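Local structure of exopolygalacturonase (Yersinia enterocolitica, 2UVF) at residues A[59-64]-A[524-529]; A[111-116]-A[453-458]; A[463-468]-A[480-485]; A[495-500]-A[520-525]. The protein is a family 28 glycoside hydrolase, an exopolygalacturonase that cleaves the polygalacturonic acid of pectin from the end of the chain. All coordinates share one frame; numbering follows the deposited sequence.

Contact 1. Residues A[59-64]-A[524-529]; sequences APEDTR and LKNVTV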
loop_
_atom_site.group_PDB
_atom_site.type_symbol
_atom_site.label_atom_id
_atom_site.label_comp_id
_atom_site.label_asym_id
_atom_site.label_seq_id
_atom_site.Cartn_x
_atom_site.Cartn_y
_atom_site.Cartn_z
ATOM N N ALA A 59 10.638 -9.659 -12.791
ATOM C CA ALA A 59 10.038 -10.461 -13.846
ATOM C C ALA A 59 9.843 -9.500 -15.008
ATOM O O ALA A 59 9.586 -8.318 -14.768
ATOM C CB ALA A 59 8.700 -11.027 -13.386
ATOM N N PRO A 60 9.975 -9.983 -16.268
ATOM C CA PRO A 60 9.817 -9.118 -17.442
ATOM C C PRO A 60 8.366 -8.758 -17.781
ATOM O O PRO A 60 7.425 -9.256 -17.150
ATOM C CB PRO A 60 10.430 -9.955 -18.579
ATOM C CG PRO A 60 10.296 -11.356 -18.161
ATOM C CD PRO A 60 10.300 -11.378 -16.649
ATOM N N GLU A 61 8.197 -7.911 -18.793
ATOM C CA GLU A 61 6.874 -7.482 -19.248
ATOM C C GLU A 61 5.988 -8.653 -19.691
ATOM O O GLU A 61 4.784 -8.676 -19.431
ATOM C CB GLU A 61 7.042 -6.504 -20.398
ATOM C CG GLU A 61 5.788 -5.786 -20.830
ATOM C CD GLU A 61 6.094 -4.716 -21.850
ATOM O OE1 GLU A 61 6.700 -5.046 -22.898
ATOM O OE2 GLU A 61 5.739 -3.544 -21.613
ATOM N N ASP A 62 6.607 -9.621 -20.361
ATOM C CA ASP A 62 5.914 -10.746 -20.984
ATOM C C ASP A 62 6.361 -12.030 -20.299
ATOM O O ASP A 62 7.507 -12.467 -20.473
ATOM C CB ASP A 62 6.256 -10.770 -22.482
ATOM C CG ASP A 62 5.669 -11.978 -23.228
ATOM O OD1 ASP A 62 4.763 -12.684 -22.711
ATOM O OD2 ASP A 62 6.136 -12.215 -24.359
ATOM N N THR A 63 5.458 -12.620 -19.512
ATOM C CA THR A 63 5.769 -13.811 -18.728
ATOM C C THR A 63 5.014 -15.028 -19.259
ATOM O O THR A 63 4.903 -16.046 -18.579
ATOM C CB THR A 63 5.446 -13.608 -17.208
ATOM O OG1 THR A 63 4.043 -13.413 -17.036
ATOM C CG2 THR A 63 6.181 -12.405 -16.630
ATOM N N ARG A 64 4.502 -14.918 -20.480
ATOM C CA ARG A 64 3.715 -15.980 -21.114
ATOM C C ARG A 64 4.329 -17.382 -21.026
ATOM O O ARG A 64 3.598 -18.384 -20.940
ATOM C CB ARG A 64 3.440 -15.634 -22.576
ATOM C CG ARG A 64 2.273 -14.687 -22.773
ATOM C CD ARG A 64 1.981 -14.426 -24.249
ATOM N NE ARG A 64 2.952 -13.516 -24.863
ATOM C CZ ARG A 64 3.156 -13.420 -26.178
ATOM N NH1 ARG A 64 2.469 -14.189 -27.009
ATOM N NH2 ARG A 64 4.047 -12.568 -26.665
ATOM N N LEU A 524 -1.157 0.517 -19.246
ATOM C CA LEU A 524 -1.970 -0.629 -18.877
ATOM C C LEU A 524 -1.723 -1.774 -19.879
ATOM O O LEU A 524 -2.055 -1.660 -21.050
ATOM C CB LEU A 524 -3.449 -0.240 -18.834
ATOM C CG LEU A 524 -4.376 -1.068 -17.934
ATOM C CD1 LEU A 524 -4.420 -0.486 -16.537
ATOM C CD2 LEU A 524 -5.767 -1.074 -18.535
ATOM N N LYS A 525 -1.131 -2.868 -19.392
ATOM C CA LYS A 525 -0.663 -3.972 -20.236
ATOM C C LYS A 525 -0.889 -5.319 -19.558
ATOM O O LYS A 525 -0.680 -5.439 -18.345
ATOM C CB LYS A 525 0.833 -3.816 -20.515
ATOM C CG LYS A 525 1.295 -4.524 -21.774
ATOM C CD LYS A 525 2.705 -4.093 -22.198
ATOM C CE LYS A 525 2.796 -2.580 -22.452
ATOM N NZ LYS A 525 3.909 -2.187 -23.395
ATOM N N ASN A 526 -1.310 -6.321 -20.338
ATOM C CA ASN A 526 -1.428 -7.712 -19.860
ATOM C C ASN A 526 -2.301 -7.804 -18.605
ATOM O O ASN A 526 -1.856 -8.316 -17.590
ATOM C CB ASN A 526 -0.046 -8.312 -19.543
ATOM C CG ASN A 526 0.937 -8.236 -20.708
ATOM O OD1 ASN A 526 0.558 -8.035 -21.853
ATOM N ND2 ASN A 526 2.215 -8.416 -20.403
ATOM N N VAL A 527 -3.526 -7.285 -18.693
ATOM C CA VAL A 527 -4.452 -7.172 -17.564
ATOM C C VAL A 527 -5.790 -7.781 -17.971
ATOM O O VAL A 527 -6.319 -7.487 -19.036
ATOM C CB VAL A 527 -4.649 -5.687 -17.104
ATOM C CG1 VAL A 527 -5.912 -5.512 -16.230
ATOM C CG2 VAL A 527 -3.395 -5.152 -16.398
ATOM N N THR A 528 -6.318 -8.636 -17.109
ATOM C CA THR A 528 -7.589 -9.292 -17.336
ATOM C C THR A 528 -8.509 -8.952 -16.176
ATOM O O THR A 528 -8.098 -9.007 -15.017
ATOM C CB THR A 528 -7.410 -10.818 -17.427
ATOM O OG1 THR A 528 -6.620 -11.262 -16.306
ATOM C CG2 THR A 528 -6.699 -11.195 -18.727
ATOM N N VAL A 529 -9.731 -8.567 -16.497
ATOM C CA VAL A 529 -10.771 -8.390 -15.511
ATOM C C VAL A 529 -11.960 -9.250 -15.906
ATOM O O VAL A 529 -12.455 -9.148 -17.030
ATOM C CB VAL A 529 -11.291 -6.916 -15.418
ATOM C CG1 VAL A 529 -12.352 -6.788 -14.313
ATOM C CG2 VAL A 529 -10.166 -5.931 -15.200
#

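Contact 2. Residues A[111-116]-A[453-458]; sequences VMQNFT and AENNVM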
loop_
_atom_site.group_PDB
_atom_site.type_symbol
_atom_site.label_atom_id
_atom_site.label_comp_id
_atom_site.label_asym_id
_atom_site.label_seq_id
_atom_site.Cartn_x
_atom_site.Cartn_y
_atom_site.Cartn_z
ATOM N N VAL A 111 3.306 -14.388 -11.904
ATOM C CA VAL A 111 4.470 -15.144 -11.473
ATOM C C VAL A 111 4.993 -14.596 -10.143
ATOM O O VAL A 111 4.786 -13.422 -9.820
ATOM C CB VAL A 111 5.570 -15.162 -12.579
ATOM C CG1 VAL A 111 5.072 -15.944 -13.828
ATOM C CG2 VAL A 111 6.032 -13.724 -12.958
ATOM N N MET A 112 5.635 -15.450 -9.351
ATOM C CA MET A 112 6.280 -15.006 -8.102
ATOM C C MET A 112 7.638 -14.345 -8.371
ATOM O O MET A 112 8.346 -14.721 -9.309
ATOM C CB MET A 112 6.398 -16.150 -7.091
ATOM C CG MET A 112 5.053 -16.780 -6.674
ATOM S SD MET A 112 3.962 -15.722 -5.644
ATOM C CE MET A 112 2.879 -15.029 -6.875
ATOM N N GLN A 113 7.972 -13.341 -7.552
ATOM C CA GLN A 113 9.190 -12.522 -7.699
ATOM C C GLN A 113 9.922 -12.426 -6.352
ATOM O O GLN A 113 10.792 -11.586 -6.165
ATOM C CB GLN A 113 8.833 -11.120 -8.177
ATOM C CG GLN A 113 8.239 -11.045 -9.576
ATOM C CD GLN A 113 7.751 -9.659 -9.924
ATOM O OE1 GLN A 113 6.558 -9.438 -10.139
ATOM N NE2 GLN A 113 8.672 -8.714 -9.987
ATOM N N ASN A 114 9.555 -13.288 -5.411
ATOM C CA ASN A 114 10.164 -13.289 -4.084
ATOM C C ASN A 114 10.391 -14.706 -3.581
ATOM O O ASN A 114 9.641 -15.617 -3.930
ATOM C CB ASN A 114 9.330 -12.473 -3.072
ATOM C CG ASN A 114 8.052 -13.184 -2.648
ATOM O OD1 ASN A 114 7.018 -13.062 -3.316
ATOM N ND2 ASN A 114 8.110 -13.916 -1.520
ATOM N N PHE A 115 11.425 -14.876 -2.763
ATOM C CA PHE A 115 11.767 -16.161 -2.150
ATOM C C PHE A 115 12.449 -15.875 -0.808
ATOM O O PHE A 115 13.459 -15.184 -0.763
ATOM C CB PHE A 115 12.695 -16.957 -3.094
ATOM C CG PHE A 115 13.123 -18.318 -2.574
ATOM C CD1 PHE A 115 12.480 -19.473 -2.998
ATOM C CD2 PHE A 115 14.205 -18.448 -1.708
ATOM C CE1 PHE A 115 12.878 -20.732 -2.535
ATOM C CE2 PHE A 115 14.609 -19.704 -1.246
ATOM C CZ PHE A 115 13.938 -20.842 -1.656
ATOM N N THR A 116 11.882 -16.401 0.277
ATOM C CA THR A 116 12.437 -16.213 1.632
ATOM C C THR A 116 13.374 -17.356 2.095
ATOM O O THR A 116 12.930 -18.487 2.330
ATOM C CB THR A 116 11.311 -16.009 2.675
ATOM O OG1 THR A 116 10.438 -14.983 2.222
ATOM C CG2 THR A 116 11.870 -15.608 4.017
ATOM N N ALA A 453 3.265 -1.555 -10.727
ATOM C CA ALA A 453 2.388 -2.531 -10.063
ATOM C C ALA A 453 2.185 -3.793 -10.943
ATOM O O ALA A 453 1.418 -3.783 -11.912
ATOM C CB ALA A 453 1.039 -1.875 -9.690
ATOM N N GLU A 454 2.880 -4.877 -10.593
ATOM C CA GLU A 454 2.871 -6.094 -11.417
ATOM C C GLU A 454 2.648 -7.332 -10.592
ATOM O O GLU A 454 3.073 -7.410 -9.456
ATOM C CB GLU A 454 4.182 -6.242 -12.209
ATOM C CG GLU A 454 5.457 -6.148 -11.356
ATOM C CD GLU A 454 6.709 -6.414 -12.154
ATOM O OE1 GLU A 454 6.585 -6.664 -13.374
ATOM O OE2 GLU A 454 7.817 -6.368 -11.565
ATOM N N ASN A 455 2.001 -8.312 -11.202
ATOM C CA ASN A 455 1.915 -9.670 -10.659
ATOM C C ASN A 455 1.148 -9.664 -9.340
ATOM O O ASN A 455 1.587 -10.243 -8.338
ATOM C CB ASN A 455 3.309 -10.338 -10.552
ATOM C CG ASN A 455 3.927 -10.672 -11.926
ATOM O OD1 ASN A 455 4.973 -10.129 -12.322
ATOM N ND2 ASN A 455 3.298 -11.580 -12.638
ATOM N N ASN A 456 -0.015 -9.002 -9.387
ATOM C CA ASN A 456 -0.905 -8.819 -8.270
ATOM C C ASN A 456 -2.252 -9.414 -8.667
ATOM O O ASN A 456 -2.596 -9.507 -9.850
ATOM C CB ASN A 456 -1.110 -7.315 -7.913
ATOM C CG ASN A 456 0.167 -6.604 -7.468
ATOM O OD1 ASN A 456 0.666 -6.809 -6.365
ATOM N ND2 ASN A 456 0.677 -5.734 -8.316
ATOM N N VAL A 457 -3.024 -9.792 -7.663
ATOM C CA VAL A 457 -4.392 -10.262 -7.866
ATOM C C VAL A 457 -5.355 -9.368 -7.061
ATOM O O VAL A 457 -5.072 -9.032 -5.912
ATOM C CB VAL A 457 -4.511 -11.782 -7.487
ATOM C CG1 VAL A 457 -5.873 -12.128 -7.013
ATOM C CG2 VAL A 457 -4.139 -12.635 -8.685
ATOM N N MET A 458 -6.468 -8.968 -7.684
ATOM C CA MET A 458 -7.487 -8.157 -7.012
ATOM C C MET A 458 -8.838 -8.864 -7.067
ATOM O O MET A 458 -9.297 -9.245 -8.145
ATOM C CB MET A 458 -7.628 -6.788 -7.678
ATOM C CG MET A 458 -6.424 -5.898 -7.603
ATOM S SD MET A 458 -5.066 -6.416 -8.675
ATOM C CE MET A 458 -4.071 -4.950 -8.511
#

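Contact 3. Residues A[463-468]-A[480-485]; sequences IGLRAK and VTFRNN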
loop_
_atom_site.group_PDB
_atom_site.type_symbol
_atom_site.label_atom_id
_atom_site.label_comp_id
_atom_site.label_asym_id
_atom_site.label_seq_id
_atom_site.Cartn_x
_atom_site.Cartn_y
_atom_site.Cartn_z
ATOM N N ILE A 463 -11.537 -0.582 -7.464
ATOM C CA ILE A 463 -10.868 -0.079 -8.646
ATOM C C ILE A 463 -9.486 -0.714 -8.678
ATOM O O ILE A 463 -8.891 -0.918 -7.632
ATOM C CB ILE A 463 -10.826 1.520 -8.650
ATOM C CG1 ILE A 463 -12.251 2.095 -8.692
ATOM C CG2 ILE A 463 -10.021 2.065 -9.826
ATOM C CD1 ILE A 463 -12.393 3.586 -8.360
ATOM N N GLY A 464 -8.985 -1.044 -9.868
ATOM C CA GLY A 464 -7.586 -1.473 -10.005
ATOM C C GLY A 464 -6.598 -0.311 -9.909
ATOM O O GLY A 464 -5.788 -0.233 -8.997
ATOM N N LEU A 465 -6.667 0.597 -10.865
ATOM C CA LEU A 465 -5.763 1.716 -10.918
ATOM C C LEU A 465 -6.598 2.978 -10.865
ATOM O O LEU A 465 -7.461 3.199 -11.722
ATOM C CB LEU A 465 -4.886 1.655 -12.176
ATOM C CG LEU A 465 -3.914 2.802 -12.439
ATOM C CD1 LEU A 465 -2.974 3.039 -11.272
ATOM C CD2 LEU A 465 -3.116 2.533 -13.726
ATOM N N ARG A 466 -6.368 3.795 -9.837
ATOM C CA ARG A 466 -7.128 5.028 -9.616
ATOM C C ARG A 466 -6.185 6.230 -9.546
ATOM O O ARG A 466 -5.332 6.307 -8.676
ATOM C CB ARG A 466 -7.993 4.919 -8.339
ATOM C CG ARG A 466 -8.707 6.220 -7.870
ATOM C CD ARG A 466 -9.753 6.753 -8.860
ATOM N NE ARG A 466 -10.889 7.388 -8.178
ATOM C CZ ARG A 466 -11.583 8.429 -8.646
ATOM N NH1 ARG A 466 -11.252 8.998 -9.799
ATOM N NH2 ARG A 466 -12.599 8.920 -7.942
ATOM N N ALA A 467 -6.347 7.149 -10.492
ATOM C CA ALA A 467 -5.508 8.349 -10.610
ATOM C C ALA A 467 -6.424 9.547 -10.538
ATOM O O ALA A 467 -7.237 9.787 -11.442
ATOM C CB ALA A 467 -4.658 8.360 -11.918
ATOM N N LYS A 468 -6.309 10.273 -9.433
ATOM C CA LYS A 468 -7.196 11.398 -9.113
ATOM C C LYS A 468 -6.390 12.651 -8.811
ATOM O O LYS A 468 -5.353 12.578 -8.163
ATOM C CB LYS A 468 -8.125 11.050 -7.930
ATOM C CG LYS A 468 -7.659 9.844 -7.101
ATOM C CD LYS A 468 -7.763 10.056 -5.592
ATOM C CE LYS A 468 -9.002 9.449 -4.969
ATOM N NZ LYS A 468 -8.740 9.115 -3.520
ATOM N N VAL A 480 3.675 5.671 -14.694
ATOM C CA VAL A 480 2.956 4.698 -13.867
ATOM C C VAL A 480 2.613 3.496 -14.761
ATOM O O VAL A 480 1.993 3.666 -15.813
ATOM C CB VAL A 480 1.660 5.335 -13.249
ATOM C CG1 VAL A 480 0.720 4.273 -12.713
ATOM C CG2 VAL A 480 2.000 6.356 -12.148
ATOM N N THR A 481 3.060 2.304 -14.354
ATOM C CA THR A 481 2.821 1.060 -15.098
ATOM C C THR A 481 1.978 0.111 -14.270
ATOM O O THR A 481 2.283 -0.155 -13.110
ATOM C CB THR A 481 4.143 0.342 -15.558
ATOM O OG1 THR A 481 4.837 1.171 -16.491
ATOM C CG2 THR A 481 3.847 -0.992 -16.253
ATOM N N PHE A 482 0.926 -0.407 -14.886
ATOM C CA PHE A 482 0.014 -1.325 -14.235
ATOM C C PHE A 482 -0.132 -2.534 -15.150
ATOM O O PHE A 482 -0.848 -2.494 -16.138
ATOM C CB PHE A 482 -1.329 -0.622 -13.998
ATOM C CG PHE A 482 -2.320 -1.433 -13.220
ATOM C CD1 PHE A 482 -2.448 -1.258 -11.839
ATOM C CD2 PHE A 482 -3.137 -2.361 -13.860
ATOM C CE1 PHE A 482 -3.381 -1.986 -11.128
ATOM C CE2 PHE A 482 -4.061 -3.081 -13.148
ATOM C CZ PHE A 482 -4.182 -2.896 -11.777
ATOM N N ARG A 483 0.554 -3.620 -14.803
ATOM C CA ARG A 483 0.712 -4.745 -15.729
ATOM C C ARG A 483 0.696 -6.114 -15.054
ATOM O O ARG A 483 0.946 -6.224 -13.869
ATOM C CB ARG A 483 2.007 -4.579 -16.558
ATOM C CG ARG A 483 3.285 -4.754 -15.788
ATOM C CD ARG A 483 4.454 -4.847 -16.728
ATOM N NE ARG A 483 5.706 -5.152 -16.049
ATOM C CZ ARG A 483 6.914 -4.777 -16.482
ATOM N NH1 ARG A 483 7.037 -4.048 -17.591
ATOM N NH2 ARG A 483 7.993 -5.107 -15.791
ATOM N N ASN A 484 0.435 -7.160 -15.837
ATOM C CA ASN A 484 0.535 -8.516 -15.327
ATOM C C ASN A 484 -0.249 -8.671 -14.028
ATOM O O ASN A 484 0.235 -9.228 -13.054
ATOM C CB ASN A 484 1.989 -8.899 -15.126
ATOM C CG ASN A 484 2.759 -8.937 -16.416
ATOM O OD1 ASN A 484 2.178 -9.057 -17.495
ATOM N ND2 ASN A 484 4.078 -8.834 -16.315
ATOM N N ASN A 485 -1.471 -8.155 -14.047
ATOM C CA ASN A 485 -2.376 -8.208 -12.904
ATOM C C ASN A 485 -3.655 -8.869 -13.330
ATOM O O ASN A 485 -4.140 -8.628 -14.437
ATOM C CB ASN A 485 -2.714 -6.791 -12.412
ATOM C CG ASN A 485 -1.517 -6.055 -11.887
ATOM O OD1 ASN A 485 -1.300 -4.884 -12.206
ATOM N ND2 ASN A 485 -0.731 -6.718 -11.086
#

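Contact 4. Residues A[495-500]-A[520-525]; sequences MVMTLD and YDFTLK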
loop_
_atom_site.group_PDB
_atom_site.type_symbol
_atom_site.label_atom_id
_atom_site.label_comp_id
_atom_site.label_asym_id
_atom_site.label_seq_id
_atom_site.Cartn_x
_atom_site.Cartn_y
_atom_site.Cartn_z
ATOM N N MET A 495 -10.006 1.137 -14.440
ATOM C CA MET A 495 -9.065 2.240 -14.335
ATOM C C MET A 495 -9.818 3.565 -14.377
ATOM O O MET A 495 -10.761 3.729 -15.149
ATOM C CB MET A 495 -7.995 2.173 -15.433
ATOM C CG MET A 495 -6.967 3.292 -15.373
ATOM S SD MET A 495 -5.598 3.097 -16.520
ATOM C CE MET A 495 -6.370 3.538 -18.086
ATOM N N VAL A 496 -9.411 4.490 -13.514
ATOM C CA VAL A 496 -9.898 5.876 -13.566
ATOM C C VAL A 496 -8.729 6.858 -13.517
ATOM O O VAL A 496 -7.725 6.630 -12.844
ATOM C CB VAL A 496 -10.920 6.218 -12.449
ATOM C CG1 VAL A 496 -11.654 7.512 -12.773
ATOM C CG2 VAL A 496 -11.921 5.114 -12.287
ATOM N N MET A 497 -8.865 7.925 -14.294
ATOM C CA MET A 497 -7.935 9.036 -14.335
ATOM C C MET A 497 -8.810 10.284 -14.427
ATOM O O MET A 497 -9.228 10.669 -15.519
ATOM C CB MET A 497 -7.047 8.946 -15.569
ATOM C CG MET A 497 -6.284 7.645 -15.741
ATOM S SD MET A 497 -5.153 7.742 -17.147
ATOM C CE MET A 497 -3.969 8.947 -16.590
ATOM N N THR A 498 -9.134 10.886 -13.286
ATOM C CA THR A 498 -9.923 12.118 -13.278
ATOM C C THR A 498 -9.059 13.317 -12.939
ATOM O O THR A 498 -8.135 13.213 -12.128
ATOM C CB THR A 498 -11.142 12.058 -12.340
ATOM O OG1 THR A 498 -10.823 11.298 -11.166
ATOM C CG2 THR A 498 -12.312 11.410 -13.041
ATOM N N LEU A 499 -9.358 14.439 -13.599
ATOM C CA LEU A 499 -8.654 15.716 -13.418
ATOM C C LEU A 499 -9.704 16.821 -13.371
ATOM O O LEU A 499 -10.280 17.197 -14.402
ATOM C CB LEU A 499 -7.679 15.965 -14.572
ATOM C CG LEU A 499 -6.308 16.604 -14.329
ATOM C CD1 LEU A 499 -5.526 16.638 -15.637
ATOM C CD2 LEU A 499 -6.397 17.998 -13.711
ATOM N N ASP A 500 -9.961 17.337 -12.173
ATOM C CA ASP A 500 -11.061 18.276 -11.979
ATOM C C ASP A 500 -10.591 19.755 -11.798
ATOM O O ASP A 500 -10.290 20.187 -10.677
ATOM C CB ASP A 500 -11.983 17.791 -10.826
ATOM C CG ASP A 500 -12.284 16.265 -10.878
ATOM O OD1 ASP A 500 -11.381 15.470 -11.220
ATOM O OD2 ASP A 500 -13.425 15.850 -10.552
ATOM N N TYR A 520 0.134 11.787 -17.295
ATOM C CA TYR A 520 0.690 11.357 -18.570
ATOM C C TYR A 520 1.678 10.194 -18.420
ATOM O O TYR A 520 2.273 9.989 -17.349
ATOM C CB TYR A 520 1.282 12.542 -19.365
ATOM C CG TYR A 520 2.551 13.138 -18.816
ATOM C CD1 TYR A 520 3.793 12.605 -19.150
ATOM C CD2 TYR A 520 2.514 14.259 -17.974
ATOM C CE1 TYR A 520 4.972 13.150 -18.637
ATOM C CE2 TYR A 520 3.688 14.815 -17.460
ATOM C CZ TYR A 520 4.907 14.256 -17.799
ATOM O OH TYR A 520 6.072 14.794 -17.289
ATOM N N ASP A 521 1.849 9.438 -19.504
ATOM C CA ASP A 521 2.770 8.309 -19.523
ATOM C C ASP A 521 2.276 7.225 -18.539
ATOM O O ASP A 521 2.930 6.900 -17.547
ATOM C CB ASP A 521 4.212 8.781 -19.254
ATOM C CG ASP A 521 5.240 7.687 -19.430
ATOM O OD1 ASP A 521 4.974 6.720 -20.181
ATOM O OD2 ASP A 521 6.323 7.795 -18.797
ATOM N N PHE A 522 1.081 6.715 -18.831
ATOM C CA PHE A 522 0.459 5.609 -18.105
ATOM C C PHE A 522 0.374 4.426 -19.043
ATOM O O PHE A 522 -0.036 4.554 -20.196
ATOM C CB PHE A 522 -0.960 5.965 -17.639
ATOM C CG PHE A 522 -1.025 6.621 -16.279
ATOM C CD1 PHE A 522 -0.228 7.725 -15.967
ATOM C CD2 PHE A 522 -1.914 6.143 -15.307
ATOM C CE1 PHE A 522 -0.303 8.324 -14.713
ATOM C CE2 PHE A 522 -1.993 6.752 -14.044
ATOM C CZ PHE A 522 -1.192 7.834 -13.755
ATOM N N THR A 523 0.742 3.271 -18.515
ATOM C CA THR A 523 0.727 2.019 -19.240
ATOM C C THR A 523 -0.137 0.980 -18.522
ATOM O O THR A 523 0.110 0.633 -17.352
ATOM C CB THR A 523 2.163 1.497 -19.419
ATOM O OG1 THR A 523 2.897 2.446 -20.194
ATOM C CG2 THR A 523 2.186 0.142 -20.114
ATOM N N LEU A 524 -1.157 0.517 -19.246
ATOM C CA LEU A 524 -1.970 -0.629 -18.877
ATOM C C LEU A 524 -1.723 -1.774 -19.879
ATOM O O LEU A 524 -2.055 -1.660 -21.050
ATOM C CB LEU A 524 -3.449 -0.240 -18.834
ATOM C CG LEU A 524 -4.376 -1.068 -17.934
ATOM C CD1 LEU A 524 -4.420 -0.486 -16.537
ATOM C CD2 LEU A 524 -5.767 -1.074 -18.535
ATOM N N LYS A 525 -1.131 -2.868 -19.392
ATOM C CA LYS A 525 -0.663 -3.972 -20.236
ATOM C C LYS A 525 -0.889 -5.319 -19.558
ATOM O O LYS A 525 -0.680 -5.439 -18.345
ATOM C CB LYS A 525 0.833 -3.816 -20.515
ATOM C CG LYS A 525 1.295 -4.524 -21.774
ATOM C CD LYS A 525 2.705 -4.093 -22.198
ATOM C CE LYS A 525 2.796 -2.580 -22.452
ATOM N NZ LYS A 525 3.909 -2.187 -23.395
#

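Contact 1. Residues A[59-64]-A[524-529]
Glu61 and Lys525 join the fibronectin type III domain to the catalytic domain by a salt bridge at the protein surface. Lys525 NZ donates to Glu61 OE2 over 2.9 Å, reaching the oxygen from above the carboxylate plane, 49° out of it. The two side chains cross at about a right angle. The bend at the third torsion of Lys525 (chi3 -59°) directs CE and NZ; the methylene before it also lies against the acid, with Lys525 CD 3.5 Å from Glu61 CD. The other oxygen, Glu61 OE1, stays 4.0 Å from Lys525 NZ, so the ammonium favours one oxygen. The closer-packed inner side centres on Asn526, at a corner between two strands of the beta-helix where its backbone takes a left-handed conformation. Asn526 ND2 lies 2.8 Å from Glu61 O. Asn484 and Asn558, on the neighbouring coils, hydrogen-bond to Asn526 ND2 and OD1 respectively, and Asn484 also donates to Glu61 O. The outer side is looser. There Asp62, which barely touches segment 524-529, forms an Asx turn, Asp62 OD1 accepting from the backbone N of Arg64, while the Arg64 guanidinium grips both carboxylate oxygens side-on through NE and NH2. With its two partners at least partly exposed, the Glu61-Lys525 bridge would probably be screened by solvent, whereas the amides beside it are fixed by directional bonds.

Contact 2. Residues A[111-116]-A[453-458]
Gln113 and Glu454 meet amide to carboxylate with their planes nearly perpendicular. Gln113 NE2 donates to Glu454 OE2 over 3.0 Å with an N-H...O angle of 151°, and it comes from above the carboxylate plane, 60° out of it. Beside this bond the Asn455 side chain fills the corner between Gln113 and Val111. Its CB lies 3.4 Å from Gln113 OE1 and 3.5 Å from the carbonyl oxygen Val111 O, while the Val111 CG2 methyl rests against the Asn455 amide. All four residues are buried. Segment 111-116 belongs to the fibronectin type III domain and leads into its edge strand 114-117, whereas 453-458 is a bend in the right-handed parallel beta-helix of the catalytic domain. Asn455 takes a left-handed backbone conformation there, which turns the chain between two short strands and presents its side chain to the fibronectin domain. Glu454, just before the bend, carries its CG between the backbone N and the carbonyl carbon (chi1 52°), and from there the chain runs out extended to Gln113. Further out, the carboxylate has other partners: Trp425 NE1 also donates to OE2, and Arg483 NE forms a salt bridge with OE1, which probably favours the charged form. Gln113 NE2 has a second acceptor in Trp57 O, on the adjacent strand of the fibronectin sheet, so its amide is tied to both domains. On the flanks Met112 packs on helix 81-88 and Val457 on Phe98 and Tyr99 of helix 92-100.

Contact 3. Residues A[463-468]-A[480-485]
Inside the right-handed parallel beta-helix of the catalytic domain, Leu465, at the corner that leads into strand 466-468, faces Phe482 of strand 480-483 across the core. Their side chains slide past one another in opposite directions. Leu465 CB lies over one face of the Phe482 ring, 4.2 Å from the centroid and 25° off the normal, a CH-pi contact displaced toward the CD1 side of the ring. The CD2 branch lies at the root of the ring, against Phe482 CB at 3.6 Å, and the CD1 branch turns toward the preceding inward residue, touching Val480 CG1 at 4.2 Å. With Leu465 CG anti to the backbone N (chi1 177°) the branch point is carried toward the opposing strand, and the second torsion sends the two methyls to different neighbours. At the far end of the ring the chain of Gly464 comes close. Gly464 O stands 3.7 Å from Phe482 CE1 and Gly464 CA 4.1 Å from Phe482 CZ, so the backbone itself closes against the aromatic tip at the corner of the chain. The other face of the ring is covered by the Asn485 side chain. Neighbouring coils continue the packing, with Ile438 against Leu465 on one and Leu524 against Phe482 on the next. Farther along the same strand, Lys468 reaches the bound galacturonic acid. Val480 and Phe482 point inward while Thr481 between them points away, the alternation by which strands of a parallel beta-helix fill their interior with stacked aliphatic and aromatic side chains.

Contact 4. Residues A[495-500]-A[520-525]
Met497 and Phe522 make a Met-aromatic contact across the interior of the right-handed parallel beta-helix, between strands 493-500 and 518-532, which lie on different sheets. The aromatic part of the contact is carried by the terminal methyl. Met497 CE sits over the centre of the Phe522 ring, 3.7 Å from the centroid and only 11° off the normal, at comparable distances from all six ring carbons. The sulfur follows at one side: Met497 SD is 4.6 Å from the centroid in an oblique position 32° off the normal. A bend in the last torsion of the methionine (chi3 67°) places the methyl over the face, and the two side chains come from opposite directions to meet there. The purely apolar part lies one inward position along each strand. Here Met495 SD touches Leu524 CD1 at 3.8 Å, the two chains sliding past each other in opposite directions. The backbones themselves stay well apart, 8.9 Å between Met495 CA and Leu524 CA, so side chains alone bridge the gap. Neighbouring coils add to both groups: Met495 packs on Leu465 and Ile539, Met497 on Ile541, and Phe522 on Ala467 and Val480. Within segment 520-525 a polar atom borders the aromatic ring as well, for the carbonyl oxygen Tyr520 O lies in the ring plane at its edge, 3.6 Å from Phe522 CD1.

In the fold
Contacts 3 and 4 fill adjoining layers of the beta-helix interior, their centres 8 Å apart, and backbone pairs, probably hydrogen-bonded, link them: Ala467 N with Val496 O and Phe482 N with Thr523 O. Contacts 1 and 2, with centres 12 Å apart, fix the fibronectin domain to corners two coils apart on the same helix, with the corner at Asn484 between them. That corner of segment 480-485 abuts contact 1, and strand 518-532 serves contacts 1 and 4 alike. The bound galacturonic acid lies about 13 Å from the Leu465 side chain and about 14 Å from that of Phe522, so these cores lie off the pocket, which contact 3 reaches through Lys468.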